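Long-range contacts in putative polysaccharide deacetylase (Bdellovibrio bacteriovorus HD100, PDB 5JP6), which probably removes acetyl groups from peptidoglycan, acting as a zinc-binding hydrolase of carbohydrate esterase family 4: residues 158-163 and 296-301; 195-200 and 359-364; 222-227 and 269-274; 260-265 and 373-378. The protein carries 1 engineered substitution. One frame throughout, in Å; residues are numbered along the deposited sequence.

Contact 1. Residues 158-163 and 296-301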
# COMPACT_ATOMS: atom_id res chain seq x y z
N GLY A 158 -8.82 -6.96 -22.18
CA GLY A 158 -8.05 -5.99 -21.41
C GLY A 158 -8.81 -4.70 -21.23
O GLY A 158 -9.95 -4.52 -21.71
N TYR A 159 -8.15 -3.75 -20.60
CA TYR A 159 -8.76 -2.48 -20.25
C TYR A 159 -7.67 -1.62 -19.64
O TYR A 159 -6.99 -2.05 -18.72
CB TYR A 159 -9.90 -2.69 -19.23
CG TYR A 159 -10.48 -1.43 -18.68
CD1 TYR A 159 -11.13 -0.54 -19.49
CD2 TYR A 159 -10.41 -1.15 -17.33
CE1 TYR A 159 -11.69 0.62 -18.97
CE2 TYR A 159 -10.98 0.00 -16.81
CZ TYR A 159 -11.60 0.89 -17.63
OH TYR A 159 -12.13 2.04 -17.13
N MET A 160 -7.48 -0.40 -20.15
CA MET A 160 -6.45 0.47 -19.62
C MET A 160 -7.12 1.60 -18.85
O MET A 160 -7.85 2.41 -19.44
CB MET A 160 -5.65 1.08 -20.77
CG MET A 160 -4.60 2.12 -20.34
SD MET A 160 -3.22 1.30 -19.52
CE MET A 160 -3.06 2.33 -18.04
N ALA A 161 -6.90 1.62 -17.53
CA ALA A 161 -7.53 2.59 -16.66
C ALA A 161 -6.51 3.60 -16.18
O ALA A 161 -5.49 3.25 -15.55
CB ALA A 161 -8.17 1.90 -15.47
N VAL A 162 -6.84 4.86 -16.44
CA VAL A 162 -6.09 5.98 -15.87
C VAL A 162 -7.04 6.72 -14.93
O VAL A 162 -6.83 6.72 -13.72
CB VAL A 162 -5.48 6.90 -16.95
CG1 VAL A 162 -4.80 8.08 -16.28
CG2 VAL A 162 -4.44 6.12 -17.75
N ARG A 163 -8.10 7.30 -15.49
CA ARG A 163 -9.19 7.90 -14.71
C ARG A 163 -10.34 6.92 -14.55
O ARG A 163 -11.21 7.14 -13.74
CB ARG A 163 -9.68 9.20 -15.35
CG ARG A 163 -8.60 10.28 -15.31
CD ARG A 163 -8.94 11.61 -15.99
NE ARG A 163 -7.83 12.54 -15.74
CZ ARG A 163 -6.56 12.43 -16.22
NH1 ARG A 163 -6.20 11.47 -17.09
NH2 ARG A 163 -5.63 13.31 -15.86
N THR A 296 -7.00 -9.25 -18.59
CA THR A 296 -6.78 -8.63 -17.31
C THR A 296 -6.59 -7.13 -17.51
O THR A 296 -5.77 -6.70 -18.34
CB THR A 296 -5.55 -9.23 -16.60
OG1 THR A 296 -5.75 -10.66 -16.42
CG2 THR A 296 -5.28 -8.62 -15.28
N GLY A 297 -7.36 -6.34 -16.77
CA GLY A 297 -7.27 -4.88 -16.87
C GLY A 297 -5.96 -4.37 -16.26
O GLY A 297 -5.47 -4.95 -15.30
N GLU A 298 -5.43 -3.31 -16.85
CA GLU A 298 -4.20 -2.63 -16.47
C GLU A 298 -4.60 -1.32 -15.84
O GLU A 298 -5.16 -0.44 -16.48
CB GLU A 298 -3.32 -2.38 -17.70
CG GLU A 298 -2.02 -1.65 -17.40
CD GLU A 298 -1.25 -1.23 -18.63
OE1 GLU A 298 -1.56 -1.80 -19.74
OE2 GLU A 298 -0.34 -0.42 -18.56
N PHE A 299 -4.27 -1.16 -14.57
CA PHE A 299 -4.73 -0.01 -13.79
C PHE A 299 -3.55 0.87 -13.45
O PHE A 299 -2.68 0.51 -12.63
CB PHE A 299 -5.49 -0.46 -12.54
CG PHE A 299 -6.89 -0.87 -12.84
CD1 PHE A 299 -7.15 -2.10 -13.48
CD2 PHE A 299 -7.97 -0.02 -12.58
CE1 PHE A 299 -8.42 -2.44 -13.84
CE2 PHE A 299 -9.26 -0.40 -12.92
CZ PHE A 299 -9.46 -1.61 -13.55
N ALA A 300 -3.55 2.07 -14.02
CA ALA A 300 -2.64 3.13 -13.60
C ALA A 300 -3.49 4.00 -12.63
O ALA A 300 -4.32 3.48 -11.90
CB ALA A 300 -2.12 3.87 -14.81
N TRP A 301 -3.26 5.30 -12.58
CA TRP A 301 -3.96 6.20 -11.65
C TRP A 301 -3.72 7.63 -12.18
O TRP A 301 -2.82 7.85 -13.00
CB TRP A 301 -3.44 6.10 -10.19
CG TRP A 301 -1.99 6.48 -10.07
CD1 TRP A 301 -1.51 7.73 -9.73
CD2 TRP A 301 -0.86 5.66 -10.29
NE1 TRP A 301 -0.15 7.72 -9.77
CE2 TRP A 301 0.28 6.46 -10.09
CE3 TRP A 301 -0.69 4.31 -10.65
CZ2 TRP A 301 1.55 5.97 -10.24
CZ3 TRP A 301 0.59 3.84 -10.79
CH2 TRP A 301 1.68 4.67 -10.59
O HOH W 1 -5.45 -4.68 -20.16
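Glu298 crosses Met160 obliquely on one face of a short parallel pairing between residues 158-163 and 296-301. Its CB lies 3.8 Å from Tyr159 O; CG stands anti to the backbone N (chi1 179°), and the chain stays extended beyond it. CG comes to 3.8 Å from Met160 SD. CD approaches that sulfur more closely, at 3.3 Å. At the tip, OE1 and OE2 are each 3.5 Å from Met160 SD, so the thioether rests against the whole carboxylate rather than one oxygen, while OE2 also forms a salt bridge with Lys288. Beyond the sulfur, Met160 CE continues to Ala300 CB, 3.7 Å away.

The other face is aromatic. Ala161 CB sits over the Phe299 ring, 3.9 Å from its centroid, in a CH-pi contact, and Tyr159 points its edge toward the face of Phe299 in an offset edge-to-face pair with planes at 63°. Between the faces the backbones are joined in parallel register: Glu298 N donates to Tyr159 O, Ala161 N to Glu298 O (2.9 Å, 175° at the hydrogen) and Ala300 N to Ala161 O. On its other side, strand 297-299 pairs with strand 275-277, so strand 160-161 extends the parallel sheet of a NodB-type deacetylase, whose fold is a distorted beta/alpha barrel.

Contact 2. Residues 195-200 and 359-364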
# COMPACT_ATOMS: atom_id res chain seq x y z
N ASN A 195 -19.62 3.00 4.01
CA ASN A 195 -20.10 2.24 2.83
C ASN A 195 -19.26 2.46 1.60
O ASN A 195 -19.76 2.36 0.51
CB ASN A 195 -21.56 2.53 2.54
CG ASN A 195 -22.16 1.61 1.51
OD1 ASN A 195 -21.99 0.39 1.59
ND2 ASN A 195 -22.85 2.17 0.52
N ALA A 196 -17.97 2.74 1.78
CA ALA A 196 -17.06 2.89 0.66
C ALA A 196 -16.45 1.56 0.27
O ALA A 196 -16.04 0.78 1.15
CB ALA A 196 -15.94 3.88 0.95
N LYS A 197 -16.35 1.31 -1.03
CA LYS A 197 -15.66 0.12 -1.53
C LYS A 197 -14.39 0.61 -2.22
O LYS A 197 -14.32 1.74 -2.68
CB LYS A 197 -16.55 -0.64 -2.51
CG LYS A 197 -17.87 -1.09 -1.91
CD LYS A 197 -17.68 -2.07 -0.77
CE LYS A 197 -19.02 -2.60 -0.26
NZ LYS A 197 -19.91 -1.51 0.30
N ALA A 198 -13.42 -0.28 -2.33
CA ALA A 198 -12.10 0.05 -2.89
C ALA A 198 -11.52 -1.12 -3.66
O ALA A 198 -12.00 -2.23 -3.59
CB ALA A 198 -11.16 0.46 -1.75
N MET A 199 -10.45 -0.82 -4.41
CA MET A 199 -9.75 -1.80 -5.18
C MET A 199 -8.38 -2.03 -4.44
O MET A 199 -7.64 -1.07 -4.17
CB MET A 199 -9.55 -1.37 -6.65
CG MET A 199 -10.78 -0.95 -7.38
SD MET A 199 -10.41 -0.43 -9.03
CE MET A 199 -10.24 -2.02 -9.84
N PHE A 200 -8.03 -3.29 -4.18
CA PHE A 200 -6.75 -3.63 -3.58
C PHE A 200 -5.90 -4.40 -4.57
O PHE A 200 -6.32 -5.43 -5.09
CB PHE A 200 -6.95 -4.45 -2.30
CG PHE A 200 -7.59 -3.69 -1.18
CD1 PHE A 200 -8.93 -3.41 -1.19
CD2 PHE A 200 -6.82 -3.20 -0.12
CE1 PHE A 200 -9.53 -2.66 -0.16
CE2 PHE A 200 -7.40 -2.47 0.90
CZ PHE A 200 -8.75 -2.19 0.87
N VAL A 359 -17.48 7.84 -3.97
CA VAL A 359 -16.55 6.77 -4.15
C VAL A 359 -17.12 5.69 -5.07
O VAL A 359 -18.24 5.22 -4.86
CB VAL A 359 -16.12 6.15 -2.80
CG1 VAL A 359 -15.24 4.91 -3.02
CG2 VAL A 359 -15.38 7.19 -1.96
N VAL A 360 -16.35 5.33 -6.09
CA VAL A 360 -16.77 4.35 -7.10
C VAL A 360 -15.90 3.12 -7.03
O VAL A 360 -14.68 3.22 -6.96
CB VAL A 360 -16.64 4.95 -8.52
CG1 VAL A 360 -16.86 3.91 -9.59
CG2 VAL A 360 -17.62 6.11 -8.67
N LEU A 361 -16.54 1.95 -7.14
CA LEU A 361 -15.82 0.71 -7.31
C LEU A 361 -15.86 0.30 -8.78
O LEU A 361 -16.94 0.28 -9.37
CB LEU A 361 -16.46 -0.41 -6.48
CG LEU A 361 -15.74 -1.75 -6.49
CD1 LEU A 361 -14.39 -1.66 -5.87
CD2 LEU A 361 -16.63 -2.79 -5.79
N LEU A 362 -14.70 -0.01 -9.36
CA LEU A 362 -14.67 -0.54 -10.73
C LEU A 362 -14.51 -2.06 -10.60
O LEU A 362 -13.69 -2.54 -9.80
CB LEU A 362 -13.51 0.04 -11.54
CG LEU A 362 -13.52 1.56 -11.71
CD1 LEU A 362 -12.26 2.02 -12.43
CD2 LEU A 362 -14.78 2.02 -12.43
N THR A 363 -15.26 -2.79 -11.41
CA THR A 363 -15.26 -4.23 -11.36
C THR A 363 -15.46 -4.79 -12.76
O THR A 363 -15.93 -4.09 -13.66
CB THR A 363 -16.35 -4.73 -10.38
OG1 THR A 363 -16.04 -6.07 -9.99
CG2 THR A 363 -17.73 -4.62 -11.01
N ALA A 364 -15.09 -6.04 -12.95
CA ALA A 364 -15.30 -6.70 -14.25
C ALA A 364 -16.79 -6.82 -14.60
O ALA A 364 -17.63 -7.09 -13.73
CB ALA A 364 -14.67 -8.07 -14.27
O HOH W 2 -13.08 2.79 -4.86
O HOH W 3 -18.12 2.47 -3.41
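Lys197 and the backbone of Val359 and Val360 face each other without one direct hydrogen bond, and two waters make the connection instead. Water 2 donates to Lys197 O and to Val360 O, 2.7 Å in each case; water 3 accepts from Lys197 N at 3.2 Å and donates to Val359 O. The setting is the parallel sheet of the NodB-homology fold. Strands 199-202 and 358-364 both pair with strand 170-176, and the first of them is reached by a beta-alpha-beta crossover through helix 183-193, which ends in a Schellman motif at Asn195. The segments that touch run 34° apart.

Around this hydrated seam the packing is aliphatic. Val359 CG1 presses on Lys197 O at 3.3 Å. Leu361 sets its two methyls on successive residues of the facing chain: CD2 lies 3.9 Å from Lys197 CB, whose ammonium end leads away, and CD1 is 3.4 Å from Ala198 O. CG of Leu361 is anti to the backbone N (chi1 -176°), and the methyls beyond it come nearer the other segment than the direction of CB suggests. Met199 lays CG against the CD1 branch and SD against Leu362 CB. Its chain then bends at chi3 (79°), and CE comes to rest 3.5 Å from Leu362 O, a buried carbonyl oxygen with no hydrogen-bonding partner in the model.

Contact 3. Residues 222-227 and 269-274. With ZN (zinc ion), chain B.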
# COMPACT_ATOMS: atom_id res chain seq x y z
N HIS A 222 -14.69 -5.75 -1.38
CA HIS A 222 -13.77 -4.99 -2.20
C HIS A 222 -13.27 -5.82 -3.39
O HIS A 222 -13.35 -7.05 -3.40
CB HIS A 222 -12.61 -4.52 -1.34
CG HIS A 222 -13.03 -3.72 -0.16
ND1 HIS A 222 -13.63 -2.49 -0.26
CD2 HIS A 222 -12.99 -4.01 1.16
CE1 HIS A 222 -13.91 -2.04 0.95
NE2 HIS A 222 -13.52 -2.95 1.83
N VAL A 223 -12.77 -5.11 -4.38
CA VAL A 223 -12.07 -5.72 -5.52
C VAL A 223 -10.64 -6.03 -5.09
O VAL A 223 -10.00 -5.21 -4.43
CB VAL A 223 -12.17 -4.84 -6.78
CG1 VAL A 223 -11.11 -5.23 -7.78
CG2 VAL A 223 -13.56 -4.94 -7.36
N ILE A 224 -10.16 -7.21 -5.45
CA ILE A 224 -8.81 -7.64 -5.14
C ILE A 224 -8.13 -8.21 -6.37
O ILE A 224 -8.52 -9.26 -6.86
CB ILE A 224 -8.76 -8.65 -4.00
CG1 ILE A 224 -9.56 -8.17 -2.79
CG2 ILE A 224 -7.30 -8.95 -3.62
CD1 ILE A 224 -9.66 -9.23 -1.71
N GLY A 225 -7.11 -7.48 -6.85
CA GLY A 225 -6.20 -7.94 -7.88
C GLY A 225 -4.80 -7.98 -7.33
O GLY A 225 -4.59 -8.23 -6.15
N SER A 226 -3.82 -7.72 -8.19
CA SER A 226 -2.42 -7.84 -7.77
C SER A 226 -1.53 -6.72 -8.30
O SER A 226 -1.89 -6.05 -9.24
CB SER A 226 -1.89 -9.23 -8.10
OG SER A 226 -1.65 -9.40 -9.48
N HIS A 227 -0.39 -6.53 -7.62
CA HIS A 227 0.63 -5.55 -7.94
C HIS A 227 1.94 -6.31 -7.86
O HIS A 227 2.27 -6.86 -6.82
CB HIS A 227 0.64 -4.36 -6.99
CG HIS A 227 1.68 -3.34 -7.25
ND1 HIS A 227 1.89 -2.79 -8.49
CD2 HIS A 227 2.54 -2.69 -6.40
CE1 HIS A 227 2.88 -1.90 -8.41
NE2 HIS A 227 3.29 -1.83 -7.18
N LEU A 269 -8.20 -17.14 -1.77
CA LEU A 269 -9.62 -16.81 -1.90
C LEU A 269 -10.43 -17.73 -2.80
O LEU A 269 -11.66 -17.79 -2.65
CB LEU A 269 -9.78 -15.40 -2.46
CG LEU A 269 -9.16 -14.27 -1.66
CD1 LEU A 269 -9.34 -12.96 -2.39
CD2 LEU A 269 -9.75 -14.19 -0.26
N GLY A 270 -9.77 -18.41 -3.74
CA GLY A 270 -10.48 -19.14 -4.77
C GLY A 270 -10.92 -18.26 -5.93
O GLY A 270 -11.61 -18.70 -6.84
N TRP A 271 -10.47 -17.01 -5.91
CA TRP A 271 -10.69 -16.09 -7.00
C TRP A 271 -9.68 -14.96 -6.89
O TRP A 271 -9.02 -14.80 -5.87
CB TRP A 271 -12.11 -15.55 -6.98
CG TRP A 271 -12.53 -14.88 -5.68
CD1 TRP A 271 -13.26 -15.44 -4.68
CD2 TRP A 271 -12.31 -13.53 -5.31
NE1 TRP A 271 -13.50 -14.52 -3.67
CE2 TRP A 271 -12.93 -13.32 -4.04
CE3 TRP A 271 -11.68 -12.44 -5.93
CZ2 TRP A 271 -12.95 -12.07 -3.40
CZ3 TRP A 271 -11.66 -11.22 -5.29
CH2 TRP A 271 -12.28 -11.04 -4.03
N VAL A 272 -9.57 -14.20 -7.98
CA VAL A 272 -8.78 -13.01 -8.07
C VAL A 272 -9.38 -12.16 -9.17
O VAL A 272 -9.61 -12.65 -10.28
CB VAL A 272 -7.28 -13.29 -8.31
CG1 VAL A 272 -7.01 -14.17 -9.54
CG2 VAL A 272 -6.52 -11.96 -8.36
N ASP A 273 -9.69 -10.90 -8.87
CA ASP A 273 -10.29 -10.06 -9.90
C ASP A 273 -9.31 -9.81 -11.03
O ASP A 273 -8.08 -9.76 -10.81
CB ASP A 273 -10.75 -8.73 -9.29
CG ASP A 273 -12.01 -8.88 -8.47
OD1 ASP A 273 -13.05 -9.31 -9.08
OD2 ASP A 273 -12.01 -8.56 -7.27
N PRO A 274 -9.86 -9.57 -12.24
CA PRO A 274 -9.00 -9.42 -13.44
C PRO A 274 -8.46 -8.00 -13.54
O PRO A 274 -8.71 -7.32 -14.53
CB PRO A 274 -9.94 -9.79 -14.58
CG PRO A 274 -11.29 -9.36 -14.07
CD PRO A 274 -11.27 -9.77 -12.62
ZN ZN B . 3.59 -0.90 -5.37
O HOH W 4 -14.30 -8.88 -5.84
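Ile224 rests its CD1 methyl against two side chains of the segment that ends helix 251-269 and runs on into the loop, lying 3.8 Å from Leu269 CD1 and 3.9 Å from Trp271 CH2. It crosses both at about a right angle. Leu269 CD1 also lies over one face of the indole, toward its rim, so the three groups close on one another. Lys370 makes a cation-pi contact with the indole.

Beside this apolar cluster Asp273 grips the same residue of the strand twice. Its OD2 accepts from Ile224 N at 2.9 Å through the anti lone pair, and its own N donates to Ile224 O at 2.8 Å, less straight at 146°. Val223 CG1 packs against OD2 at 3.5 Å. Farther along strand 223-227, His227 NE2 is a ligand of the zinc ion, together with Asp177 and Tyr280. The loop thus anchors, by side chain and main chain, the strand that carries a metal ligand. Asp273 OD2 takes the Ile224 N-H and lies 2.7 Å from water 4; with the Lys370 side chain also touching Asp273, a charged carboxylate would be plausible.

Contact 4. Residues 260-265 and 373-378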
# COMPACT_ATOMS: atom_id res chain seq x y z
N GLY A 260 2.50 -14.50 -10.47
CA GLY A 260 2.70 -14.91 -9.08
C GLY A 260 1.83 -14.22 -8.05
O GLY A 260 1.33 -14.87 -7.12
N GLY A 261 1.65 -12.91 -8.17
CA GLY A 261 0.78 -12.18 -7.23
C GLY A 261 -0.70 -12.60 -7.40
O GLY A 261 -1.44 -12.78 -6.45
N HIS A 262 -1.10 -12.76 -8.66
CA HIS A 262 -2.44 -13.22 -8.96
C HIS A 262 -2.68 -14.61 -8.39
O HIS A 262 -3.71 -14.87 -7.77
CB HIS A 262 -2.67 -13.21 -10.46
CG HIS A 262 -3.69 -12.21 -10.89
ND1 HIS A 262 -3.59 -10.87 -10.59
CD2 HIS A 262 -4.84 -12.35 -11.59
CE1 HIS A 262 -4.63 -10.23 -11.09
NE2 HIS A 262 -5.40 -11.10 -11.70
N GLN A 263 -1.70 -15.49 -8.58
CA GLN A 263 -1.80 -16.83 -8.03
C GLN A 263 -1.91 -16.81 -6.49
O GLN A 263 -2.65 -17.60 -5.92
CB GLN A 263 -0.60 -17.66 -8.47
CG GLN A 263 -0.73 -19.11 -8.11
CD GLN A 263 -1.70 -19.87 -9.02
OE1 GLN A 263 -1.62 -19.80 -10.23
NE2 GLN A 263 -2.61 -20.63 -8.40
N ALA A 264 -1.14 -15.93 -5.84
CA ALA A 264 -1.16 -15.88 -4.37
C ALA A 264 -2.57 -15.53 -3.89
O ALA A 264 -3.08 -16.12 -2.93
CB ALA A 264 -0.15 -14.90 -3.83
N VAL A 265 -3.19 -14.52 -4.53
CA VAL A 265 -4.55 -14.14 -4.15
C VAL A 265 -5.52 -15.31 -4.36
O VAL A 265 -6.33 -15.64 -3.49
CB VAL A 265 -5.01 -12.89 -4.91
CG1 VAL A 265 -6.49 -12.62 -4.65
CG2 VAL A 265 -4.16 -11.67 -4.55
N SER A 373 -9.30 -16.65 -14.03
CA SER A 373 -8.17 -15.83 -14.45
C SER A 373 -7.21 -16.62 -15.36
O SER A 373 -6.78 -17.73 -15.03
CB SER A 373 -7.35 -15.38 -13.26
OG SER A 373 -6.20 -14.65 -13.68
N LYS A 374 -6.85 -15.99 -16.48
CA LYS A 374 -5.84 -16.55 -17.38
C LYS A 374 -4.40 -16.45 -16.84
O LYS A 374 -3.47 -16.94 -17.48
CB LYS A 374 -5.96 -15.92 -18.76
CG LYS A 374 -7.27 -16.26 -19.45
CD LYS A 374 -7.44 -15.50 -20.76
CE LYS A 374 -8.66 -15.89 -21.49
NZ LYS A 374 -8.84 -15.07 -22.69
N LEU A 375 -4.25 -15.82 -15.66
CA LEU A 375 -2.97 -15.67 -15.00
C LEU A 375 -2.73 -16.72 -13.92
O LEU A 375 -1.67 -16.74 -13.32
CB LEU A 375 -2.85 -14.27 -14.40
CG LEU A 375 -2.86 -13.12 -15.38
CD1 LEU A 375 -2.89 -11.78 -14.67
CD2 LEU A 375 -1.66 -13.18 -16.33
N VAL A 376 -3.73 -17.56 -13.66
CA VAL A 376 -3.59 -18.53 -12.60
C VAL A 376 -3.73 -19.97 -13.11
O VAL A 376 -4.40 -20.22 -14.12
CB VAL A 376 -4.57 -18.31 -11.45
CG1 VAL A 376 -4.58 -16.87 -10.95
CG2 VAL A 376 -5.91 -18.80 -11.76
N LYS A 377 -3.09 -20.88 -12.37
CA LYS A 377 -3.22 -22.33 -12.55
C LYS A 377 -4.22 -22.86 -11.52
O LYS A 377 -4.12 -22.57 -10.31
CB LYS A 377 -1.90 -22.99 -12.30
CG LYS A 377 -0.81 -22.60 -13.23
CD LYS A 377 0.47 -23.43 -12.97
CE LYS A 377 0.34 -24.90 -13.34
NZ LYS A 377 1.66 -25.59 -13.43
N ARG A 378 -5.23 -23.57 -12.00
CA ARG A 378 -6.24 -24.14 -11.13
C ARG A 378 -5.67 -25.27 -10.29
O ARG A 378 -4.62 -25.82 -10.62
CB ARG A 378 -7.40 -24.68 -11.95
CG ARG A 378 -8.05 -23.68 -12.91
CD ARG A 378 -9.29 -24.33 -13.54
NE ARG A 378 -9.81 -23.59 -14.69
CZ ARG A 378 -10.73 -22.62 -14.64
NH1 ARG A 378 -11.25 -22.22 -13.45
NH2 ARG A 378 -11.12 -22.04 -15.79
O HOH W 5 -6.98 -12.10 -14.24
O HOH W 6 0.01 -18.57 -11.87
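Gln263 meets the backbone of Lys377 through both OE1 and NE2 of its amide. OE1 accepts from Lys377 N at 2.8 Å (170° at the hydrogen), using a lone pair in the carbonyl plane, and NE2 returns a bond to Lys377 O at 3.1 Å. CG stands anti to the backbone N (chi1 -172°), and the chain then bends, which lets the tip come closer to residues 373-378 than its root does. At the preceding helix residue the contact is apolar: Leu375 CD1 sits over a face of the His262 ring, 3.8 Å from its centroid and 16° off the normal, while Val376 CG1 lies near His262 O and CB.

Leu375 and Val376 belong to a type I beta turn from Ser373 to Val376, in which Ser373 OG accepts from Leu375 N at 3.0 Å to make an ST turn; Lys377 follows it. The same hydroxyl lies at the edge of the imidazole, 3.4 Å from His262 CD2. Helix 251-269 of the NodB-type fold supplies the other side, and the loop after strand 358-364 packs on it.

Farther out, water 6 donates to Gln263 OE1 at 2.6 Å and to Leu375 O at 2.9 Å, so OE1 takes two donors. Gln263 NE2 is also held by Asp267 on the same helix. His262 ND1 is hydrogen-bonded to Ser226 OG, which ties the imidazole to strand 223-227.

In the fold
Contacts 1, 2 and 3 all reach the same parallel sheet, whereas contact 4 fixes the tail to a helix outside it. Contacts 2 and 3 are buried and directly joined, since strands 199-202 and 223-227 are neighbours; contacts 1 and 4 are only partly buried. The chemistry differs: contact 1 relies on regular parallel backbone pairing, contact 2 on waters and aliphatic packing, contact 3 on a carboxylate, a main-chain bond and an apolar cluster, and contact 4 on a side-chain amide. Phe299 packs on Met199 and Leu362, linking contacts 1 and 2, and Gly297 N probably bonds to Pro274 O of contact 3. Contacts 3 and 4 meet through Ser226 and Val272, both on His262.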